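Local structure of cadherin-related family member 2 (Homo sapiens, 5CZR) at residues T12-P17 and Q25-V30; P17-V22 and G192-T197; Y49-T54 and V60-A65; T77-V80 and I85-Q88; L157-I160 and I166-N169. The protein mediates, through extracellular cadherin repeats of which this chain holds the first two, calcium-dependent adhesion between neighbouring microvilli by pairing with CDHR5, thereby controlling their packing. All blocks are in the same frame, centred on the assembly; numbering follows the deposited sequence.

Contact 1: residues T12-P17 and Q25-V30; sequences TSVILP and QAFWLV
Val14 and Phe27 meet because both first torsions aim inward: Phe27 holds its CG between the backbone N and the carbonyl carbon (chi1 59°), while Val14 sets CG2 anti to its own N and CG1 between N and C. Both valine methyls therefore land on one face of the phenylalanine ring, the two side chains crossing at about a right angle. CG2 sits near the root of the ring, 3.9 Å from Phe27 CG. CG1 lies farther out, 4.3 Å from the ring centroid and 17° off its normal, a CH-pi contact over the face.

One pair along, Leu16 straddles Ala26. Its CD1 and CD2 each approach Ala26 CB at 4.1 Å, and CD2 also comes within 3.3 Å of Ala26 O. CD1 brushes Phe27 CD1 at 4.4 Å, in an oblique approach. Ala26 and Phe27 form a classic beta bulge, both opposite Val60, which probably lets both neighbours take part in this contact.

The strand axes run nearly antiparallel but stay 8.0 Å apart, since the strands belong to different sheets of the first cadherin repeat's beta sandwich. Strand 13-17 spends its backbone bonds on strand 86-96, with Val14 and Leu16 bonding to Leu92, Ile94 and Glu96. Met91 from that strand touches both Val14 and Phe27, and Phe51 backs Leu16 and Ala26. No hydrogen bond crosses between 12-17 and 25-30, so the two sheets are held together here by methyl, ring and CH-pi contacts, which depend on fit rather than on direction or charge.

Contact 2: residues P17-V22 and G192-T197; sequences PEDLPV and GMYHNT. With CA (calcium ion), chain F; CA (calcium ion), chain G.
The turn that carries Asp19 to His195 starts at Pro17: it is a type I turn, closed by Leu20 N bonding Pro17 O. Glu18 comes next and faces the metals. Its carboxylate bridges two calcium ions, OE2 binding the ion of chain F and OE1 the ion of chain G, each at 2.3 Å. Two waters, Asp67, Glu69 and Asp100 complete the first ion's shell; Asp97, the Arg98 carbonyl and Asp133 are among the second ion's ligands.

Asp19 turns toward the second repeat, its CG between backbone N and carbonyl carbon (chi1 58°). OD2 accepts His195 N at 2.9 Å, on the anti side and 31° out of the carboxylate plane. Asp19 CB lies 3.9 Å from Tyr194 CE1. With an alanine here, His195 N would probably lose its acceptor and the tip of the type I' turn Tyr194-Thr197 would be freer to shift. Leu20 points back into its own repeat.

Adjacent acids thus divide the work at this cadherin linker: one binds metal, the other bonds across the repeats. Because the donor is a backbone N-H, the bond can probably form whatever the charge of the His195 ring, though a protonated ring nearby would probably favour the carboxylate.

Contact 3: residues Y49-T54 and V60-A65; sequences YFFAVT and VKLASA
Phe50 O receives two backbone N-H groups at the end of a beta hairpin, strands 51-53 and 59-62, on the edge of one sheet of the first cadherin repeat. Ala63 N reaches it at 2.7 Å, nearly straight; Ser64 N makes a longer bond of 3.3 Å. Farther along, Ala52 and Lys61 form a hydrogen-bonded antiparallel pair, with Ala52 N to Lys61 O at 2.8 Å and the reverse bond at 3.0 Å from Lys61 N to Ala52 O.

Tyr49 and Phe50 turn ring edges to residues just past the second strand: Ser64 lies at the rim of Tyr49, and Phe50 CE1 comes 3.4 Å from Ala65 O. Phe51, its CG anti to the carbonyl carbon (chi1 -60°), has Lys61 O at its ring edge and crosses both Val60 and Leu62 at a slant: its CD1 meets Val60 CG1 at 3.7 Å, and its CE1 meets Leu62 CD1.

Outside the hairpin, Phe74 stacks on Phe50, Met43 packs against Phe51, Val53 and Val60, and Ala26 and Phe27 bond the backbone of Val60 from the neighbouring strand. At Phe50 O both donors stand over the same face of the carbonyl plane, Ala63 N 46° out of it.

Contact 4: residues T77-V80 and I85-Q88; sequences TISV and IQVQ
Ser79 and Gln86 make the side-chain hydrogen bond of this pair of strands, Gln86 NE2 donating to Ser79 OG at 3.1 Å and 171°. The oxygen lies almost exactly in the amide plane. Two matching first torsions and an extended glutamine allow this: Ser79 OG is anti to its backbone N (chi1 180°), and Gln86 leaves its backbone the same way, laying its amide diagonally over the hairpin. Swapping in an alanine would remove that hydroxyl, and the Gln86 amide would probably lose what holds its orientation and turn out to solvent.

Backbone bonds come as one reciprocal pair. Val80 N reaches Val87 O and Val87 N reaches Val80 O, both at 2.8 Å, the first nearly along the C=O axis. Ser79 and Gln88 form the adjoining non-hydrogen-bonded pair, where CA-H...O contacts take over: Ser79 CA to Val87 O and Gln88 CA to Ile78 O, each 3.2 Å.

Van der Waals packing is split between the two faces. Val80 and Val87 lie side by side pointing the same way, Val80 CG1 4.0 Å from Val87 CB, on the interior face where Val80 also meets Phe7 and Ala31. On the other face Thr77 CG2 rests against the Gln88 side chain, 4.0 Å from its CB.

Strand 73-81 continues the sheet toward strand 40-44. Asp82, which follows it and binds the N-terminal calcium ion, accepts Ile85 N in the turn. This is an antiparallel beta hairpin of the cadherin sandwich, its turn beside the calcium site at the outer tip of the first repeat.

Contact 5: residues L157-I160 and I166-N169; sequences LFRI and IVLN
Phe158 and Leu168 face the interior of the second cadherin repeat from a beta hairpin, strands 158-160 and 165-168, at the edge of one sheet of the sandwich. Their side chains cross obliquely: Phe158 CE1 touches Leu168 CD1 at 3.9 Å, at a slant to the ring. Phe158 has its CG anti to the carbonyl carbon (chi1 -60°), which swings the ring back toward Leu168, while Leu168 bends its CD1 across to meet it. Tyr181 packs edge-to-face with the same ring, and Leu183, Ile144 and Ile210 press on it from the opposing sheet.

Ile160 and Ile166, also turned inward, meet at a slant. The touching branch of Ile166 is CG1, 3.7 Å from Ile160 CD1; its CG2 faces the other way along the strand, toward Phe158 CB. Val127 and Tyr142 add to the packing round Ile160.

The outer face carries Arg159 and Val167, side by side and pointing the same way. Val167 CG2 lies 4.0 Å from Arg159 CB, against the aliphatic part of the arginine, whose extended chain takes the guanidinium onward and away. Beneath them the two residues exchange backbone bonds, Arg159 N to Val167 O at 3.0 Å and Val167 N to Arg159 O at 2.8 Å.

At the end of the hairpin Asn169 ND2 bonds His156 O. Asn169 is a predicted N-glycosylation site, with no sugar in this structure. Its backbone N reaches Leu157 O at 2.6 Å, from 40° above the carbonyl plane.

Contacts 1, 3 and 4 build the first cadherin repeat, and contact 5 belongs to the second, its centre about 52 Å from that of contact 3. Contact 5 repeats the hairpin of contact 3 at the matching position in its own repeat. The 25-30 half of contact 1 lies next to strand 59-62 of contact 3 in one sheet: Ala26 N lies 2.7 Å from Val60 O. Contact 4 joins that core where Ile78 CG2 meets Leu29 CD2. Contact 2 spans the repeats at the linker calcium ions and leads directly out of contact 1 through Pro17. Contact 4 lies near the N-terminal calcium ion, the Ile85 side chain about 6 Å from it; its centre is about 30 Å from that of contact 2.

Contact 1: residues T12-P17 and Q25-V30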
# COMPACT_ATOMS: atom_id res chain seq x y z
N THR A 12 -15.40 16.58 15.61
CA THR A 12 -14.81 17.37 14.51
C THR A 12 -14.09 16.49 13.48
O THR A 12 -14.02 16.83 12.30
CB THR A 12 -13.77 18.38 15.04
OG1 THR A 12 -12.71 17.68 15.70
CG2 THR A 12 -14.40 19.34 16.04
N SER A 13 -13.61 15.33 13.92
CA SER A 13 -12.93 14.43 13.05
C SER A 13 -13.07 12.99 13.50
O SER A 13 -13.34 12.70 14.66
CB SER A 13 -11.44 14.76 13.00
OG SER A 13 -10.84 14.33 14.23
N VAL A 14 -12.76 12.10 12.57
CA VAL A 14 -12.67 10.69 12.88
C VAL A 14 -11.60 10.03 12.00
O VAL A 14 -11.41 10.42 10.84
CB VAL A 14 -14.03 10.00 12.68
CG1 VAL A 14 -14.46 10.03 11.21
CG2 VAL A 14 -13.98 8.58 13.18
N ILE A 15 -10.90 9.05 12.58
CA ILE A 15 -9.85 8.33 11.89
C ILE A 15 -10.34 6.94 11.60
O ILE A 15 -10.84 6.29 12.48
CB ILE A 15 -8.62 8.21 12.76
CG1 ILE A 15 -8.00 9.60 12.94
CG2 ILE A 15 -7.58 7.30 12.11
CD1 ILE A 15 -6.94 9.65 14.03
N LEU A 16 -10.21 6.52 10.36
CA LEU A 16 -10.68 5.22 9.94
C LEU A 16 -9.64 4.59 9.06
O LEU A 16 -9.02 5.26 8.23
CB LEU A 16 -11.99 5.33 9.16
CG LEU A 16 -13.19 5.91 9.94
CD1 LEU A 16 -14.38 6.19 9.03
CD2 LEU A 16 -13.61 4.95 11.06
N PRO A 17 -9.44 3.29 9.21
CA PRO A 17 -8.55 2.59 8.27
C PRO A 17 -9.17 2.37 6.89
O PRO A 17 -10.36 2.08 6.78
CB PRO A 17 -8.33 1.25 8.97
CG PRO A 17 -9.59 1.03 9.72
CD PRO A 17 -10.12 2.36 10.13
N GLN A 25 -19.38 -1.27 11.50
CA GLN A 25 -19.40 -0.05 12.30
C GLN A 25 -18.13 0.78 12.06
O GLN A 25 -17.01 0.28 12.15
CB GLN A 25 -19.52 -0.37 13.78
CG GLN A 25 -19.43 0.87 14.64
CD GLN A 25 -19.57 0.55 16.11
OE1 GLN A 25 -18.72 0.89 16.92
NE2 GLN A 25 -20.67 -0.10 16.46
N ALA A 26 -18.32 2.05 11.73
CA ALA A 26 -17.22 2.99 11.55
C ALA A 26 -16.97 3.80 12.83
O ALA A 26 -15.85 3.89 13.30
CB ALA A 26 -17.54 3.91 10.39
N PHE A 27 -18.03 4.39 13.37
CA PHE A 27 -17.96 5.18 14.61
C PHE A 27 -19.39 5.56 15.04
O PHE A 27 -20.37 5.22 14.35
CB PHE A 27 -17.13 6.47 14.43
CG PHE A 27 -17.67 7.40 13.35
CD1 PHE A 27 -17.49 7.08 12.00
CD2 PHE A 27 -18.36 8.53 13.68
CE1 PHE A 27 -17.96 7.92 11.00
CE2 PHE A 27 -18.85 9.36 12.69
CZ PHE A 27 -18.63 9.07 11.35
N TRP A 28 -19.48 6.19 16.20
CA TRP A 28 -20.73 6.63 16.78
C TRP A 28 -20.79 8.15 16.71
O TRP A 28 -19.84 8.84 17.14
CB TRP A 28 -20.82 6.18 18.25
CG TRP A 28 -21.09 4.71 18.39
CD1 TRP A 28 -20.15 3.72 18.39
CD2 TRP A 28 -22.37 4.07 18.51
NE1 TRP A 28 -20.77 2.49 18.53
CE2 TRP A 28 -22.13 2.68 18.61
CE3 TRP A 28 -23.68 4.54 18.60
CZ2 TRP A 28 -23.17 1.74 18.75
CZ3 TRP A 28 -24.74 3.60 18.74
CH2 TRP A 28 -24.47 2.22 18.81
N LEU A 29 -21.87 8.68 16.15
CA LEU A 29 -22.18 10.10 16.31
C LEU A 29 -22.81 10.30 17.68
O LEU A 29 -23.72 9.58 18.06
CB LEU A 29 -23.13 10.59 15.22
CG LEU A 29 -22.55 10.71 13.81
CD1 LEU A 29 -23.66 10.89 12.79
CD2 LEU A 29 -21.58 11.88 13.76
N VAL A 30 -22.27 11.27 18.43
CA VAL A 30 -22.70 11.50 19.80
C VAL A 30 -22.85 13.00 20.05
O VAL A 30 -22.00 13.80 19.69
CB VAL A 30 -21.72 10.92 20.87
CG1 VAL A 30 -22.43 10.76 22.20
CG2 VAL A 30 -21.12 9.58 20.48

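Contact 2: residues P17-V22 and G192-T197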
# COMPACT_ATOMS: atom_id res chain seq x y z
N PRO A 17 -9.44 3.29 9.21
CA PRO A 17 -8.55 2.59 8.27
C PRO A 17 -9.17 2.37 6.89
O PRO A 17 -10.36 2.08 6.78
CB PRO A 17 -8.33 1.25 8.97
CG PRO A 17 -9.59 1.03 9.72
CD PRO A 17 -10.12 2.36 10.13
N GLU A 18 -8.34 2.46 5.85
CA GLU A 18 -8.82 2.37 4.47
C GLU A 18 -9.40 0.98 4.15
O GLU A 18 -10.20 0.87 3.24
CB GLU A 18 -7.73 2.76 3.44
CG GLU A 18 -6.52 1.83 3.40
CD GLU A 18 -5.70 1.98 2.14
OE1 GLU A 18 -4.47 1.87 2.22
OE2 GLU A 18 -6.29 2.20 1.06
N ASP A 19 -8.99 -0.05 4.89
CA ASP A 19 -9.49 -1.42 4.71
C ASP A 19 -10.79 -1.77 5.48
O ASP A 19 -11.17 -2.92 5.55
CB ASP A 19 -8.38 -2.44 4.99
CG ASP A 19 -7.82 -2.32 6.39
OD1 ASP A 19 -8.35 -1.55 7.20
OD2 ASP A 19 -6.80 -2.99 6.68
N LEU A 20 -11.47 -0.78 6.06
CA LEU A 20 -12.70 -1.01 6.81
C LEU A 20 -13.67 -1.63 5.84
O LEU A 20 -13.89 -1.08 4.78
CB LEU A 20 -13.24 0.31 7.35
CG LEU A 20 -14.44 0.30 8.32
CD1 LEU A 20 -14.11 -0.40 9.61
CD2 LEU A 20 -14.89 1.74 8.61
N PRO A 21 -14.19 -2.82 6.15
CA PRO A 21 -15.19 -3.38 5.24
C PRO A 21 -16.54 -2.66 5.23
O PRO A 21 -17.02 -2.20 6.27
CB PRO A 21 -15.39 -4.83 5.76
CG PRO A 21 -14.42 -5.03 6.85
CD PRO A 21 -13.96 -3.67 7.33
N VAL A 22 -17.16 -2.63 4.05
CA VAL A 22 -18.50 -2.14 3.90
C VAL A 22 -19.43 -2.95 4.77
O VAL A 22 -19.35 -4.16 4.79
CB VAL A 22 -18.96 -2.24 2.43
CG1 VAL A 22 -20.46 -1.96 2.29
CG2 VAL A 22 -18.16 -1.26 1.58
N GLY A 192 3.40 -3.76 6.86
CA GLY A 192 2.54 -2.90 7.67
C GLY A 192 1.21 -3.61 7.84
O GLY A 192 1.03 -4.72 7.33
N MET A 193 0.28 -2.97 8.55
CA MET A 193 -1.05 -3.52 8.79
C MET A 193 -1.91 -3.57 7.53
O MET A 193 -1.95 -2.61 6.76
CB MET A 193 -1.86 -2.68 9.78
CG MET A 193 -1.66 -3.00 11.25
SD MET A 193 -2.38 -4.55 11.81
CE MET A 193 -0.89 -5.17 12.58
N TYR A 194 -2.58 -4.70 7.34
CA TYR A 194 -3.59 -4.86 6.32
C TYR A 194 -4.52 -5.99 6.78
O TYR A 194 -4.04 -7.06 7.23
CB TYR A 194 -2.98 -5.18 4.95
CG TYR A 194 -3.95 -5.21 3.77
CD1 TYR A 194 -5.04 -4.34 3.68
CD2 TYR A 194 -3.75 -6.08 2.73
CE1 TYR A 194 -5.91 -4.38 2.62
CE2 TYR A 194 -4.60 -6.12 1.64
CZ TYR A 194 -5.68 -5.27 1.59
OH TYR A 194 -6.52 -5.31 0.52
N HIS A 195 -5.83 -5.72 6.71
CA HIS A 195 -6.85 -6.67 7.16
C HIS A 195 -6.58 -7.12 8.57
O HIS A 195 -6.73 -8.31 8.92
CB HIS A 195 -6.87 -7.88 6.23
CG HIS A 195 -7.36 -7.58 4.86
ND1 HIS A 195 -6.78 -8.13 3.73
CD2 HIS A 195 -8.42 -6.85 4.43
CE1 HIS A 195 -7.45 -7.74 2.66
NE2 HIS A 195 -8.44 -6.96 3.05
N ASN A 196 -6.12 -6.17 9.38
CA ASN A 196 -5.99 -6.39 10.81
C ASN A 196 -4.78 -7.16 11.23
O ASN A 196 -4.66 -7.51 12.39
CB ASN A 196 -7.25 -7.10 11.36
CG ASN A 196 -8.57 -6.63 10.68
OD1 ASN A 196 -8.79 -5.42 10.55
ND2 ASN A 196 -9.40 -7.58 10.22
N THR A 197 -3.83 -7.38 10.31
CA THR A 197 -2.67 -8.18 10.64
C THR A 197 -1.42 -7.65 9.94
O THR A 197 -1.51 -7.02 8.87
CB THR A 197 -2.93 -9.66 10.30
OG1 THR A 197 -2.06 -10.48 11.05
CG2 THR A 197 -2.73 -9.98 8.84
CA CA F . -6.07 1.54 -1.10
CA CA G . -2.45 1.73 1.11
O HOH W 1 -8.04 0.52 -1.17
O HOH W 2 -5.15 0.66 -2.86

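Contact 3: residues Y49-T54 and V60-A65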
# COMPACT_ATOMS: atom_id res chain seq x y z
N TYR A 49 -22.48 9.41 1.01
CA TYR A 49 -22.73 8.07 0.50
C TYR A 49 -21.70 7.02 1.03
O TYR A 49 -21.92 5.82 0.90
CB TYR A 49 -22.73 8.04 -1.04
CG TYR A 49 -21.34 8.21 -1.65
CD1 TYR A 49 -20.52 7.13 -1.84
CD2 TYR A 49 -20.87 9.47 -2.03
CE1 TYR A 49 -19.24 7.27 -2.40
CE2 TYR A 49 -19.59 9.63 -2.57
CZ TYR A 49 -18.77 8.52 -2.73
OH TYR A 49 -17.51 8.65 -3.28
N PHE A 50 -20.57 7.49 1.54
CA PHE A 50 -19.61 6.60 2.19
C PHE A 50 -20.16 5.92 3.44
O PHE A 50 -19.57 4.92 3.88
CB PHE A 50 -18.33 7.34 2.60
CG PHE A 50 -17.38 7.55 1.48
CD1 PHE A 50 -16.59 6.51 1.01
CD2 PHE A 50 -17.25 8.82 0.88
CE1 PHE A 50 -15.73 6.71 -0.07
CE2 PHE A 50 -16.35 9.03 -0.15
CZ PHE A 50 -15.59 7.97 -0.63
N PHE A 51 -21.21 6.48 4.04
CA PHE A 51 -21.71 6.01 5.31
C PHE A 51 -23.24 5.84 5.33
O PHE A 51 -23.95 6.35 4.45
CB PHE A 51 -21.34 7.00 6.41
CG PHE A 51 -19.86 7.21 6.57
CD1 PHE A 51 -19.05 6.21 7.16
CD2 PHE A 51 -19.26 8.43 6.18
CE1 PHE A 51 -17.69 6.41 7.33
CE2 PHE A 51 -17.89 8.59 6.29
CZ PHE A 51 -17.09 7.60 6.87
N ALA A 52 -23.72 5.13 6.34
CA ALA A 52 -25.14 5.00 6.61
C ALA A 52 -25.32 5.18 8.08
O ALA A 52 -24.75 4.42 8.87
CB ALA A 52 -25.67 3.65 6.17
N VAL A 53 -26.06 6.23 8.46
CA VAL A 53 -26.28 6.56 9.88
C VAL A 53 -27.58 5.87 10.32
O VAL A 53 -28.58 5.95 9.61
CB VAL A 53 -26.42 8.10 10.06
CG1 VAL A 53 -26.68 8.42 11.49
CG2 VAL A 53 -25.14 8.84 9.58
N THR A 54 -27.56 5.22 11.47
CA THR A 54 -28.76 4.76 12.14
C THR A 54 -29.35 5.93 12.91
O THR A 54 -28.77 6.36 13.90
CB THR A 54 -28.45 3.58 13.11
OG1 THR A 54 -27.84 2.53 12.37
CG2 THR A 54 -29.73 3.04 13.77
N VAL A 60 -22.78 4.76 13.07
CA VAL A 60 -22.42 5.00 11.67
C VAL A 60 -21.74 3.77 11.11
O VAL A 60 -20.75 3.27 11.70
CB VAL A 60 -21.51 6.23 11.53
CG1 VAL A 60 -21.29 6.53 10.07
CG2 VAL A 60 -22.15 7.43 12.21
N LYS A 61 -22.27 3.27 10.00
CA LYS A 61 -21.69 2.10 9.31
C LYS A 61 -21.13 2.53 7.98
O LYS A 61 -21.66 3.48 7.34
CB LYS A 61 -22.75 1.05 9.13
CG LYS A 61 -23.16 0.43 10.45
CD LYS A 61 -24.25 -0.59 10.26
CE LYS A 61 -24.59 -1.21 11.59
NZ LYS A 61 -25.60 -2.29 11.38
N LEU A 62 -20.04 1.90 7.56
CA LEU A 62 -19.47 2.21 6.26
C LEU A 62 -20.39 1.63 5.15
O LEU A 62 -20.82 0.48 5.25
CB LEU A 62 -18.09 1.60 6.10
CG LEU A 62 -17.30 2.10 4.88
CD1 LEU A 62 -16.80 3.52 5.12
CD2 LEU A 62 -16.14 1.15 4.60
N ALA A 63 -20.71 2.45 4.15
CA ALA A 63 -21.60 2.07 3.09
C ALA A 63 -20.93 2.01 1.75
O ALA A 63 -21.50 1.51 0.80
CB ALA A 63 -22.81 3.01 3.02
N SER A 64 -19.72 2.53 1.66
CA SER A 64 -18.95 2.44 0.41
C SER A 64 -17.46 2.43 0.75
O SER A 64 -17.03 3.08 1.70
CB SER A 64 -19.29 3.63 -0.49
OG SER A 64 -18.88 3.35 -1.83
N ALA A 65 -16.69 1.69 -0.02
CA ALA A 65 -15.26 1.43 0.31
C ALA A 65 -14.45 2.70 0.34
O ALA A 65 -14.61 3.54 -0.51
CB ALA A 65 -14.61 0.40 -0.67

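Contact 4: residues T77-V80 and I85-Q88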
# COMPACT_ATOMS: atom_id res chain seq x y z
N THR A 77 -21.05 16.35 6.11
CA THR A 77 -21.91 17.12 6.99
C THR A 77 -22.62 16.15 7.92
O THR A 77 -23.25 15.19 7.47
CB THR A 77 -22.92 17.97 6.20
OG1 THR A 77 -22.18 18.89 5.40
CG2 THR A 77 -23.79 18.79 7.15
N ILE A 78 -22.47 16.40 9.21
CA ILE A 78 -23.15 15.62 10.18
C ILE A 78 -24.27 16.44 10.80
O ILE A 78 -24.17 17.63 10.96
CB ILE A 78 -22.22 15.04 11.24
CG1 ILE A 78 -21.40 16.14 11.94
CG2 ILE A 78 -21.29 14.01 10.60
CD1 ILE A 78 -20.68 15.64 13.19
N SER A 79 -25.32 15.74 11.22
CA SER A 79 -26.52 16.38 11.73
C SER A 79 -27.03 15.70 13.01
O SER A 79 -27.06 14.47 13.10
CB SER A 79 -27.60 16.27 10.66
OG SER A 79 -28.79 16.87 11.09
N VAL A 80 -27.41 16.51 13.99
CA VAL A 80 -28.18 16.04 15.11
C VAL A 80 -29.41 16.95 15.29
O VAL A 80 -29.33 18.16 15.18
CB VAL A 80 -27.35 16.00 16.41
CG1 VAL A 80 -26.77 17.37 16.75
CG2 VAL A 80 -28.19 15.46 17.56
N ILE A 85 -35.24 21.49 16.55
CA ILE A 85 -34.22 22.12 15.72
C ILE A 85 -33.21 21.11 15.19
O ILE A 85 -32.82 20.16 15.90
CB ILE A 85 -33.54 23.28 16.49
CG1 ILE A 85 -32.67 24.12 15.53
CG2 ILE A 85 -32.78 22.77 17.73
CD1 ILE A 85 -32.13 25.42 16.13
N GLN A 86 -32.76 21.36 13.96
CA GLN A 86 -31.73 20.58 13.33
C GLN A 86 -30.40 21.31 13.43
O GLN A 86 -30.34 22.48 13.15
CB GLN A 86 -32.10 20.40 11.85
CG GLN A 86 -31.05 19.59 11.11
CD GLN A 86 -31.42 19.25 9.69
OE1 GLN A 86 -32.26 19.90 9.06
NE2 GLN A 86 -30.76 18.20 9.16
N VAL A 87 -29.35 20.61 13.85
CA VAL A 87 -28.01 21.19 14.04
C VAL A 87 -27.00 20.42 13.18
O VAL A 87 -26.92 19.20 13.26
CB VAL A 87 -27.58 21.10 15.55
CG1 VAL A 87 -26.11 21.54 15.78
CG2 VAL A 87 -28.54 21.91 16.41
N GLN A 88 -26.26 21.13 12.34
CA GLN A 88 -25.40 20.53 11.34
C GLN A 88 -24.01 21.12 11.42
O GLN A 88 -23.87 22.32 11.69
CB GLN A 88 -25.94 20.77 9.95
CG GLN A 88 -27.37 20.30 9.78
CD GLN A 88 -27.86 20.41 8.34
OE1 GLN A 88 -27.36 19.72 7.45
NE2 GLN A 88 -28.89 21.23 8.13

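Contact 5: residues L157-I160 and I166-N169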
# COMPACT_ATOMS: atom_id res chain seq x y z
N LEU A 157 27.04 -15.43 -7.92
CA LEU A 157 27.58 -14.79 -9.10
C LEU A 157 27.04 -13.36 -9.30
O LEU A 157 27.72 -12.50 -9.86
CB LEU A 157 27.25 -15.62 -10.32
CG LEU A 157 28.17 -15.52 -11.52
CD1 LEU A 157 29.64 -15.63 -11.10
CD2 LEU A 157 27.82 -16.65 -12.47
N PHE A 158 25.83 -13.11 -8.82
CA PHE A 158 25.20 -11.82 -8.95
C PHE A 158 24.69 -11.38 -7.60
O PHE A 158 24.38 -12.19 -6.76
CB PHE A 158 24.07 -11.87 -9.96
CG PHE A 158 24.50 -12.29 -11.33
CD1 PHE A 158 25.03 -11.36 -12.19
CD2 PHE A 158 24.40 -13.61 -11.73
CE1 PHE A 158 25.45 -11.71 -13.45
CE2 PHE A 158 24.77 -13.98 -13.00
CZ PHE A 158 25.33 -13.04 -13.86
N ARG A 159 24.67 -10.07 -7.39
CA ARG A 159 24.12 -9.52 -6.20
C ARG A 159 23.25 -8.37 -6.62
O ARG A 159 23.55 -7.67 -7.59
CB ARG A 159 25.26 -9.23 -5.21
CG ARG A 159 24.93 -8.30 -4.07
CD ARG A 159 26.15 -7.60 -3.49
NE ARG A 159 25.87 -6.95 -2.18
CZ ARG A 159 26.72 -6.19 -1.50
NH1 ARG A 159 26.36 -5.67 -0.33
NH2 ARG A 159 27.93 -5.95 -1.96
N ILE A 160 22.12 -8.19 -5.95
CA ILE A 160 21.29 -6.99 -6.21
C ILE A 160 21.38 -6.03 -5.05
O ILE A 160 21.27 -6.44 -3.91
CB ILE A 160 19.83 -7.38 -6.53
CG1 ILE A 160 19.06 -6.17 -7.02
CG2 ILE A 160 19.12 -8.03 -5.34
CD1 ILE A 160 17.81 -6.51 -7.81
N ILE A 166 21.95 -4.51 -10.24
CA ILE A 166 22.49 -5.83 -10.13
C ILE A 166 23.96 -5.73 -10.51
O ILE A 166 24.31 -5.24 -11.57
CB ILE A 166 21.72 -6.78 -11.07
CG1 ILE A 166 20.30 -6.91 -10.57
CG2 ILE A 166 22.39 -8.14 -11.17
CD1 ILE A 166 19.35 -7.39 -11.63
N VAL A 167 24.80 -6.31 -9.66
CA VAL A 167 26.25 -6.32 -9.87
C VAL A 167 26.80 -7.73 -10.10
O VAL A 167 26.32 -8.73 -9.53
CB VAL A 167 27.02 -5.62 -8.74
CG1 VAL A 167 26.66 -4.16 -8.69
CG2 VAL A 167 26.80 -6.28 -7.39
N LEU A 168 27.88 -7.79 -10.88
CA LEU A 168 28.61 -9.03 -11.05
C LEU A 168 29.43 -9.29 -9.80
O LEU A 168 30.21 -8.44 -9.35
CB LEU A 168 29.50 -8.93 -12.28
CG LEU A 168 30.27 -10.20 -12.61
CD1 LEU A 168 29.29 -11.31 -12.98
CD2 LEU A 168 31.28 -9.95 -13.73
N ASN A 169 29.27 -10.47 -9.22
CA ASN A 169 29.94 -10.80 -7.98
C ASN A 169 30.96 -11.96 -8.07
O ASN A 169 31.58 -12.31 -7.09
CB ASN A 169 28.86 -11.13 -6.97
CG ASN A 169 29.35 -11.09 -5.55
OD1 ASN A 169 29.75 -10.06 -5.07
ND2 ASN A 169 29.31 -12.22 -4.89